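Local coordinates for Alpha/beta hydrolase fold-3 domain-containing protein (Enterococcus faecalis, PDB 2QRU) that is of unknown function but has an alpha/beta hydrolase fold and probably acts as a hydrolase on a substrate not yet identified, at residues Q116-N121 / L207-P212; Y173-Y178 / P186-L191; L202-L207 / S229-R234. All coordinates share one frame; numbering follows the deposited sequence. Where two conformers were deposited one is given.

Interaction 1: residues Q116-N121 / L207-P212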
loop_
_atom_site.group_PDB
_atom_site.type_symbol
_atom_site.label_atom_id
_atom_site.label_comp_id
_atom_site.label_asym_id
_atom_site.label_seq_id
_atom_site.Cartn_x
_atom_site.Cartn_y
_atom_site.Cartn_z
ATOM N N GLN A 116 -7.252 4.231 -11.934
ATOM C CA GLN A 116 -8.088 3.265 -12.671
ATOM C C GLN A 116 -9.554 3.310 -12.270
ATOM O O GLN A 116 -10.437 3.214 -13.141
ATOM C CB GLN A 116 -7.538 1.855 -12.532
ATOM C CG GLN A 116 -6.224 1.707 -13.210
ATOM C CD GLN A 116 -6.264 2.253 -14.647
ATOM O OE1 GLN A 116 -7.157 1.912 -15.436
ATOM N NE2 GLN A 116 -5.294 3.107 -14.985
ATOM N N LEU A 117 -9.808 3.441 -10.970
ATOM C CA LEU A 117 -11.178 3.562 -10.428
ATOM C C LEU A 117 -11.945 4.796 -10.930
ATOM O O LEU A 117 -13.154 4.713 -11.196
ATOM C CB LEU A 117 -11.201 3.486 -8.905
ATOM C CG LEU A 117 -10.741 2.160 -8.290
ATOM C CD1 LEU A 117 -10.919 2.203 -6.768
ATOM C CD2 LEU A 117 -11.493 0.957 -8.889
ATOM N N GLN A 118 -11.248 5.924 -11.097
ATOM C CA GLN A 118 -11.872 7.095 -11.730
ATOM C C GLN A 118 -12.515 6.750 -13.062
ATOM O O GLN A 118 -13.574 7.286 -13.396
ATOM C CB GLN A 118 -10.858 8.236 -11.920
ATOM C CG GLN A 118 -10.498 8.931 -10.625
ATOM C CD GLN A 118 -9.339 9.918 -10.766
ATOM O OE1 GLN A 118 -8.295 9.587 -11.304
ATOM N NE2 GLN A 118 -9.512 11.105 -10.237
ATOM N N THR A 119 -11.902 5.848 -13.830
ATOM C CA THR A 119 -12.412 5.493 -15.146
ATOM C C THR A 119 -13.660 4.606 -15.085
ATOM O O THR A 119 -14.435 4.521 -16.044
ATOM C CB THR A 119 -11.356 4.776 -16.032
ATOM O OG1 THR A 119 -11.229 3.407 -15.624
ATOM C CG2 THR A 119 -10.005 5.478 -15.965
ATOM N N LEU A 120 -13.830 3.943 -13.956
ATOM C CA LEU A 120 -14.940 3.042 -13.718
ATOM C C LEU A 120 -16.034 3.702 -12.870
ATOM O O LEU A 120 -16.910 3.012 -12.355
ATOM C CB LEU A 120 -14.423 1.795 -13.006
ATOM C CG LEU A 120 -13.399 0.928 -13.742
ATOM C CD1 LEU A 120 -12.768 -0.041 -12.746
ATOM C CD2 LEU A 120 -14.036 0.185 -14.932
ATOM N N ASN A 121 -15.963 5.027 -12.708
ATOM C CA ASN A 121 -16.894 5.777 -11.843
ATOM C C ASN A 121 -16.946 5.320 -10.386
ATOM O O ASN A 121 -18.029 5.225 -9.796
ATOM C CB ASN A 121 -18.311 5.757 -12.436
ATOM C CG ASN A 121 -18.463 6.707 -13.582
ATOM O OD1 ASN A 121 -18.235 7.912 -13.436
ATOM N ND2 ASN A 121 -18.853 6.182 -14.738
ATOM N N LEU A 207 -2.620 13.541 -10.302
ATOM C CA LEU A 207 -2.764 13.681 -8.850
ATOM C C LEU A 207 -3.728 14.808 -8.515
ATOM O O LEU A 207 -4.471 14.709 -7.550
ATOM C CB LEU A 207 -1.411 13.935 -8.216
ATOM C CG LEU A 207 -0.426 12.751 -8.249
ATOM C CD1 LEU A 207 0.923 13.224 -7.733
ATOM C CD2 LEU A 207 -0.899 11.549 -7.384
ATOM N N LYS A 208 -3.728 15.871 -9.323
ATOM C CA LYS A 208 -4.634 17.026 -9.108
ATOM C C LYS A 208 -6.119 16.669 -9.180
ATOM O O LYS A 208 -6.946 17.417 -8.673
ATOM C CB LYS A 208 -4.294 18.174 -10.071
ATOM C CG LYS A 208 -3.007 18.842 -9.660
ATOM C CD LYS A 208 -2.623 19.966 -10.628
ATOM C CE LYS A 208 -1.291 20.545 -10.176
ATOM N NZ LYS A 208 -0.869 21.617 -11.106
ATOM N N THR A 209 -6.440 15.551 -9.830
ATOM C CA THR A 209 -7.814 15.045 -9.922
ATOM C C THR A 209 -8.232 14.107 -8.761
ATOM O O THR A 209 -9.414 13.693 -8.701
ATOM C CB THR A 209 -8.062 14.272 -11.229
ATOM O OG1 THR A 209 -7.448 12.981 -11.163
ATOM C CG2 THR A 209 -7.558 15.055 -12.445
ATOM N N PHE A 210 -7.296 13.800 -7.863
ATOM C CA PHE A 210 -7.538 12.790 -6.828
ATOM C C PHE A 210 -8.333 13.360 -5.640
ATOM O O PHE A 210 -8.322 14.593 -5.403
ATOM C CB PHE A 210 -6.187 12.192 -6.328
ATOM C CG PHE A 210 -5.654 11.064 -7.192
ATOM C CD1 PHE A 210 -6.125 10.862 -8.498
ATOM C CD2 PHE A 210 -4.642 10.228 -6.702
ATOM C CE1 PHE A 210 -5.588 9.812 -9.297
ATOM C CE2 PHE A 210 -4.109 9.197 -7.487
ATOM C CZ PHE A 210 -4.581 8.986 -8.777
ATOM N N PRO A 211 -8.996 12.472 -4.877
ATOM C CA PRO A 211 -9.701 12.887 -3.666
ATOM C C PRO A 211 -8.717 13.181 -2.495
ATOM O O PRO A 211 -7.553 12.773 -2.562
ATOM C CB PRO A 211 -10.547 11.655 -3.302
ATOM C CG PRO A 211 -9.854 10.495 -3.869
ATOM C CD PRO A 211 -9.083 11.007 -5.097
ATOM N N PRO A 212 -9.207 13.817 -1.403
ATOM C CA PRO A 212 -8.303 14.245 -0.319
ATOM C C PRO A 212 -7.493 13.138 0.277
ATOM O O PRO A 212 -7.993 12.012 0.511
ATOM C CB PRO A 212 -9.240 14.833 0.737
ATOM C CG PRO A 212 -10.392 15.373 -0.150
ATOM C CD PRO A 212 -10.577 14.227 -1.117
#
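Gln-118, on the last turn of helix 105-119, reaches across to Thr-209 and Phe-210 in the loop that follows helix 204-208. Its side chain starts toward the loop, and the chain is extended beyond CG (chi2 171°), which brings the terminal amide up to the loop. There the two ends of the amide do different work. NE2 gives a hydrogen bond to OG1 of Thr-209 over 2.9 Å; the N-H points fairly straight at the oxygen, at 155°, and the hydroxyl lies close to the amide plane. The carbonyl end goes to the phenyl ring: OE1 comes up to CE1 of Phe-210 at 3.4 Å, at the ring edge and near the ring plane. Amide and ring are steeply inclined, their planes 75° apart, so the glutamine meets the phenylalanine by an oxygen at the rim and not by stacking on it.

The threonine hydroxyl has a second partner, the backbone O of Thr-206, so it joins the C-terminal part of helix 204-208, through Thr-206, to the glutamine. Phe-210 is buried, its ring packed on Leu-111, Thr-114 and Lys-115 one to two turns earlier in helix 105-119. Beyond Gln-118 that helix stops in a Schellman motif with Asn-121, at positive phi, as the C-prime residue. In the alpha/beta hydrolase fold a helix follows the nucleophile elbow; helix 105-119 follows the probable one here, a GxSxG pattern, and this contact ties its far end to the loop leading into strand 213-218.

Interaction 2: residues Y173-Y178 / P186-L191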
loop_
_atom_site.group_PDB
_atom_site.type_symbol
_atom_site.label_atom_id
_atom_site.label_comp_id
_atom_site.label_asym_id
_atom_site.label_seq_id
_atom_site.Cartn_x
_atom_site.Cartn_y
_atom_site.Cartn_z
ATOM N N TYR A 173 10.748 -11.933 2.390
ATOM C CA TYR A 173 11.499 -10.727 2.782
ATOM C C TYR A 173 12.930 -10.707 2.200
ATOM O O TYR A 173 13.386 -9.694 1.648
ATOM C CB TYR A 173 11.505 -10.587 4.320
ATOM C CG TYR A 173 12.498 -9.584 4.861
ATOM C CD1 TYR A 173 13.821 -9.965 5.134
ATOM C CD2 TYR A 173 12.122 -8.257 5.097
ATOM C CE1 TYR A 173 14.741 -9.051 5.622
ATOM C CE2 TYR A 173 13.029 -7.336 5.599
ATOM C CZ TYR A 173 14.330 -7.738 5.856
ATOM O OH TYR A 173 15.240 -6.830 6.342
ATOM N N LEU A 174 13.631 -11.832 2.304
ATOM C CA LEU A 174 15.002 -11.904 1.791
ATOM C C LEU A 174 15.086 -11.774 0.272
ATOM O O LEU A 174 16.092 -11.288 -0.250
ATOM C CB LEU A 174 15.714 -13.193 2.247
ATOM C CG LEU A 174 16.034 -13.296 3.739
ATOM C CD1 LEU A 174 16.955 -14.455 4.055
ATOM C CD2 LEU A 174 16.597 -11.977 4.271
ATOM N N LEU A 175 14.053 -12.231 -0.433
ATOM C CA LEU A 175 14.067 -12.176 -1.898
ATOM C C LEU A 175 14.045 -10.717 -2.340
ATOM O O LEU A 175 14.748 -10.313 -3.275
ATOM C CB LEU A 175 12.877 -12.944 -2.487
ATOM C CG LEU A 175 12.848 -13.107 -4.017
ATOM C CD1 LEU A 175 14.015 -13.937 -4.537
ATOM C CD2 LEU A 175 11.523 -13.719 -4.442
ATOM N N TYR A 176 13.231 -9.935 -1.640
ATOM C CA TYR A 176 13.146 -8.502 -1.859
ATOM C C TYR A 176 14.518 -7.840 -1.683
ATOM O O TYR A 176 15.016 -7.150 -2.582
ATOM C CB TYR A 176 12.118 -7.913 -0.890
ATOM C CG TYR A 176 11.963 -6.418 -1.017
ATOM C CD1 TYR A 176 11.629 -5.833 -2.239
ATOM C CD2 TYR A 176 12.157 -5.588 0.089
ATOM C CE1 TYR A 176 11.467 -4.428 -2.354
ATOM C CE2 TYR A 176 12.029 -4.205 -0.016
ATOM C CZ TYR A 176 11.678 -3.633 -1.224
ATOM O OH TYR A 176 11.551 -2.263 -1.280
ATOM N N HIS A 177 15.148 -8.074 -0.537
ATOM C CA HIS A 177 16.417 -7.432 -0.265
ATOM C C HIS A 177 17.559 -7.944 -1.118
ATOM O O HIS A 177 18.461 -7.173 -1.477
ATOM C CB HIS A 177 16.707 -7.422 1.222
ATOM C CG HIS A 177 15.829 -6.472 1.954
ATOM N ND1 HIS A 177 16.130 -5.135 2.073
ATOM C CD2 HIS A 177 14.615 -6.640 2.526
ATOM C CE1 HIS A 177 15.156 -4.523 2.719
ATOM N NE2 HIS A 177 14.226 -5.414 3.008
ATOM N N TYR A 178 17.496 -9.227 -1.476
ATOM C CA TYR A 178 18.406 -9.805 -2.454
ATOM C C TYR A 178 18.300 -9.071 -3.801
ATOM O O TYR A 178 19.317 -8.675 -4.375
ATOM C CB TYR A 178 18.117 -11.303 -2.625
ATOM C CG TYR A 178 19.012 -12.003 -3.632
ATOM C CD1 TYR A 178 20.299 -12.407 -3.279
ATOM C CD2 TYR A 178 18.566 -12.273 -4.926
ATOM C CE1 TYR A 178 21.129 -13.058 -4.191
ATOM C CE2 TYR A 178 19.394 -12.926 -5.854
ATOM C CZ TYR A 178 20.669 -13.313 -5.475
ATOM O OH TYR A 178 21.490 -13.960 -6.371
ATOM N N PRO A 186 14.146 -3.990 -10.803
ATOM C CA PRO A 186 13.374 -3.711 -12.014
ATOM C C PRO A 186 13.047 -4.967 -12.812
ATOM O O PRO A 186 11.928 -5.102 -13.302
ATOM C CB PRO A 186 14.290 -2.757 -12.801
ATOM C CG PRO A 186 15.072 -2.067 -11.712
ATOM C CD PRO A 186 15.392 -3.199 -10.774
ATOM N N HIS A 187 14.002 -5.887 -12.917
ATOM C CA HIS A 187 13.784 -7.120 -13.671
ATOM C C HIS A 187 12.677 -7.939 -12.996
ATOM O O HIS A 187 11.787 -8.466 -13.674
ATOM C CB HIS A 187 15.071 -7.937 -13.798
ATOM C CG HIS A 187 14.903 -9.188 -14.601
ATOM N ND1 HIS A 187 14.822 -9.180 -15.978
ATOM C CD2 HIS A 187 14.763 -10.481 -14.223
ATOM C CE1 HIS A 187 14.658 -10.420 -16.413
ATOM N NE2 HIS A 187 14.616 -11.226 -15.368
ATOM N N PHE A 188 12.733 -8.022 -11.670
ATOM C CA PHE A 188 11.713 -8.752 -10.906
ATOM C C PHE A 188 10.336 -8.144 -11.160
ATOM O O PHE A 188 9.348 -8.857 -11.282
ATOM C CB PHE A 188 12.033 -8.757 -9.406
ATOM C CG PHE A 188 12.970 -9.865 -8.983
ATOM C CD1 PHE A 188 13.767 -10.535 -9.921
ATOM C CD2 PHE A 188 13.075 -10.220 -7.643
ATOM C CE1 PHE A 188 14.638 -11.556 -9.526
ATOM C CE2 PHE A 188 13.951 -11.240 -7.242
ATOM C CZ PHE A 188 14.724 -11.901 -8.175
ATOM N N TYR A 189 10.283 -6.815 -11.230
ATOM C CA TYR A 189 9.027 -6.090 -11.461
ATOM C C TYR A 189 8.523 -6.138 -12.918
ATOM O O TYR A 189 7.367 -5.816 -13.190
ATOM C CB TYR A 189 9.232 -4.622 -11.109
ATOM C CG TYR A 189 9.272 -4.267 -9.640
ATOM C CD1 TYR A 189 8.710 -5.104 -8.650
ATOM C CD2 TYR A 189 9.780 -3.006 -9.254
ATOM C CE1 TYR A 189 8.711 -4.714 -7.296
ATOM C CE2 TYR A 189 9.797 -2.619 -7.931
ATOM C CZ TYR A 189 9.260 -3.484 -6.954
ATOM O OH TYR A 189 9.267 -3.066 -5.666
ATOM N N GLY A 190 9.385 -6.530 -13.854
ATOM C CA GLY A 190 9.024 -6.479 -15.287
ATOM C C GLY A 190 9.058 -5.089 -15.907
ATOM O O GLY A 190 8.423 -4.839 -16.958
ATOM N N LEU A 191 9.852 -4.191 -15.332
ATOM C CA LEU A 191 9.962 -2.815 -15.879
ATOM C C LEU A 191 10.788 -2.789 -17.180
ATOM O O LEU A 191 11.719 -3.572 -17.322
ATOM C CB LEU A 191 10.602 -1.872 -14.874
ATOM C CG LEU A 191 9.837 -1.781 -13.546
ATOM C CD1 LEU A 191 10.489 -0.804 -12.576
ATOM C CD2 LEU A 191 8.414 -1.350 -13.827
#
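Leu-175 on helix 173-181 meets the ring of Phe-188 on helix 185-189, and the phenylalanine is the side chain to follow. Its CB leaves the backbone toward the other helix; CG is anti to the carbonyl carbon (chi1 -85°), and the ring continues in that direction to bring CE2 to the leucine. This ring atom lies 3.8 Å from CD1 of Leu-175, and CG of the same leucine is hardly farther, at 3.9 Å. On the leucine side CG stands anti to the backbone N (chi1 -173°), bringing the branch over to the ring although CB itself does not head that way. This is apolar packing between two helices that follow one another in the chain, in a helical region outside the central sheet of the alpha/beta hydrolase fold.

One residue on from each of these, two tyrosines come close. OH of Tyr-189 sits at the ring edge of Tyr-176, near its plane and 4.2 Å from CE1; that hydroxyl is hydrogen-bonded to the backbone O of Gly-37. The Tyr-176 side chain also lies about 4 Å from a bound phosphate ion, probably picked up from the crystallisation liquor. Helix 185-189 closes with a Schellman motif at Gly-190.

Interaction 3: residues L202-L207 / S229-R234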
loop_
_atom_site.group_PDB
_atom_site.type_symbol
_atom_site.label_atom_id
_atom_site.label_comp_id
_atom_site.label_asym_id
_atom_site.label_seq_id
_atom_site.Cartn_x
_atom_site.Cartn_y
_atom_site.Cartn_z
ATOM N N LEU A 202 2.646 8.419 -12.029
ATOM C CA LEU A 202 1.478 9.295 -11.995
ATOM C C LEU A 202 1.937 10.729 -12.150
ATOM O O LEU A 202 2.802 11.194 -11.394
ATOM C CB LEU A 202 0.706 9.113 -10.685
ATOM C CG LEU A 202 0.162 7.689 -10.509
ATOM C CD1 LEU A 202 -0.207 7.463 -9.051
ATOM C CD2 LEU A 202 -1.027 7.458 -11.434
ATOM N N SER A 203 1.340 11.429 -13.117
ATOM C CA SER A 203 1.643 12.843 -13.339
ATOM C C SER A 203 1.008 13.726 -12.282
ATOM O O SER A 203 0.029 13.354 -11.641
ATOM C CB SER A 203 1.129 13.307 -14.716
ATOM O OG SER A 203 -0.279 13.181 -14.694
ATOM N N ASP A 204 1.558 14.921 -12.123
ATOM C CA ASP A 204 0.930 15.926 -11.282
ATOM C C ASP A 204 -0.499 16.195 -11.732
ATOM O O ASP A 204 -1.395 16.325 -10.893
ATOM C CB ASP A 204 1.771 17.217 -11.235
ATOM C CG ASP A 204 3.070 17.057 -10.434
ATOM O OD1 ASP A 204 3.298 15.995 -9.817
ATOM O OD2 ASP A 204 3.885 18.015 -10.416
ATOM N N GLU A 205 -0.688 16.307 -13.055
ATOM C CA GLU A 205 -2.008 16.461 -13.656
ATOM C C GLU A 205 -2.971 15.457 -13.034
ATOM O O GLU A 205 -4.010 15.823 -12.478
ATOM C CB GLU A 205 -1.924 16.223 -15.165
ATOM C CG GLU A 205 -3.234 16.486 -15.903
ATOM C CD GLU A 205 -3.077 16.562 -17.423
ATOM O OE1 GLU A 205 -3.607 17.517 -18.024
ATOM O OE2 GLU A 205 -2.435 15.668 -18.018
ATOM N N THR A 206 -2.604 14.187 -13.138
ATOM C CA THR A 206 -3.401 13.088 -12.592
ATOM C C THR A 206 -3.674 13.273 -11.082
ATOM O O THR A 206 -4.821 13.171 -10.620
ATOM C CB THR A 206 -2.747 11.708 -12.919
ATOM O OG1 THR A 206 -2.852 11.481 -14.337
ATOM C CG2 THR A 206 -3.444 10.532 -12.171
ATOM N N LEU A 207 -2.620 13.541 -10.302
ATOM C CA LEU A 207 -2.764 13.681 -8.850
ATOM C C LEU A 207 -3.728 14.808 -8.515
ATOM O O LEU A 207 -4.471 14.709 -7.550
ATOM C CB LEU A 207 -1.411 13.935 -8.216
ATOM C CG LEU A 207 -0.426 12.751 -8.249
ATOM C CD1 LEU A 207 0.923 13.224 -7.733
ATOM C CD2 LEU A 207 -0.899 11.549 -7.384
ATOM N N SER A 229 5.958 11.519 -0.452
ATOM C CA SER A 229 4.812 11.776 0.413
ATOM C C SER A 229 4.499 13.265 0.527
ATOM O O SER A 229 3.350 13.632 0.719
ATOM C CB SER A 229 5.007 11.108 1.784
ATOM O OG SER A 229 4.935 9.695 1.638
ATOM N N LYS A 230 5.514 14.117 0.424
ATOM C CA LYS A 230 5.222 15.583 0.336
ATOM C C LYS A 230 4.363 15.874 -0.885
ATOM O O LYS A 230 3.357 16.578 -0.779
ATOM C CB LYS A 230 6.492 16.427 0.206
ATOM C CG LYS A 230 7.299 16.403 1.481
ATOM C CD LYS A 230 8.592 17.147 1.268
ATOM C CE LYS A 230 9.436 17.155 2.504
ATOM N NZ LYS A 230 10.849 17.631 2.218
ATOM N N LYS A 231 4.777 15.362 -2.054
ATOM C CA LYS A 231 4.026 15.584 -3.279
ATOM C C LYS A 231 2.603 15.049 -3.117
ATOM O O LYS A 231 1.625 15.701 -3.498
ATOM C CB LYS A 231 4.733 14.913 -4.478
ATOM C CG LYS A 231 3.924 15.036 -5.775
ATOM C CD LYS A 231 4.787 14.923 -7.025
ATOM C CE LYS A 231 5.285 13.505 -7.195
ATOM N NZ LYS A 231 5.949 13.432 -8.538
ATOM N N ILE A 232 2.485 13.840 -2.572
ATOM C CA ILE A 232 1.184 13.203 -2.419
ATOM C C ILE A 232 0.266 14.040 -1.516
ATOM O O ILE A 232 -0.932 14.190 -1.825
ATOM C CB ILE A 232 1.329 11.735 -1.891
ATOM C CG1 ILE A 232 1.958 10.836 -2.959
ATOM C CG2 ILE A 232 -0.018 11.155 -1.490
ATOM C CD1 ILE A 232 2.621 9.548 -2.336
ATOM N N GLY A 233 0.792 14.602 -0.439
ATOM C CA GLY A 233 -0.069 15.373 0.460
ATOM C C GLY A 233 -0.265 16.827 0.077
ATOM O O GLY A 233 -1.061 17.542 0.697
ATOM N N ARG A 234 0.463 17.280 -0.946
ATOM C CA ARG A 234 0.465 18.712 -1.317
ATOM C C ARG A 234 -0.081 18.939 -2.737
ATOM O O ARG A 234 -0.739 19.949 -3.019
ATOM C CB ARG A 234 1.867 19.317 -1.145
ATOM C CG ARG A 234 2.207 19.489 0.313
ATOM C CD ARG A 234 3.672 19.801 0.522
ATOM N NE ARG A 234 3.963 19.975 1.942
ATOM C CZ ARG A 234 5.184 20.121 2.454
ATOM N NH1 ARG A 234 6.260 20.092 1.666
ATOM N NH2 ARG A 234 5.345 20.320 3.767
HETATM O O HOH W 1 5.452 10.812 -9.997
HETATM O O HOH W 2 3.928 13.440 -10.287
#
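Asp-204 and Leu-207 of helix 204-208 both meet the side chain of Lys-231 on helix 227-235. Just ahead of them, the backbone O of Leu-202 is linked to the same lysine through two waters that lie within hydrogen-bonding distance of it, each of which accepts from NZ of Lys-231. The first water stands 3.0 Å from NZ of Lys-231, the second 2.7 Å. Next comes Ser-203, the N-cap of helix 204-208, whose OG accepts from N of Thr-206 over 3.0 Å in a nearly straight bond of 167°.

Asp-204, in the first turn, turns its carboxylate to the lysine. OD1 is also within hydrogen-bonding distance of the second water, which thus sits among the Leu-202 carbonyl, the carboxylate and the ammonium group. The direct salt bridge from OD1 of Asp-204 to NZ of Lys-231 is long, at 3.9 Å; the same oxygen is closer to the lysine chain, 3.3 Å from CD, and the bend at chi3 (70°) swings CE and NZ round beyond that carbon. In the alpha/beta hydrolase fold the two helices lie on either side of strand 213-218 in the sequence, and the contact joins the one leading into it to the one leading away.

Leu-207, a turn further on, points toward the partner helix and lays CD1 4.0 Å from CG of Lys-231, crossing the lysine chain at about a right angle. Thr-134 touches both Leu-207 and Lys-231.

Overall arrangement
Interactions 1 and 3 are neighbours, their centres 12 Å apart on one side of the molecule. They share Leu-207 and both draw on helix 204-208, which thus meets helix 227-235 in interaction 3 while the loop at its end meets helix 105-119 in interaction 1. Interaction 2 stands apart: its centre is 29 Å from that of interaction 1 and 25 Å from that of interaction 3, and its nearest atoms stay about 14 and 11 Å from theirs. Interaction 2 is also near the presumed active site: the side chain of Tyr-176 lies near, without touching, the possible triad of Ser-104, His-249 and Asp-221.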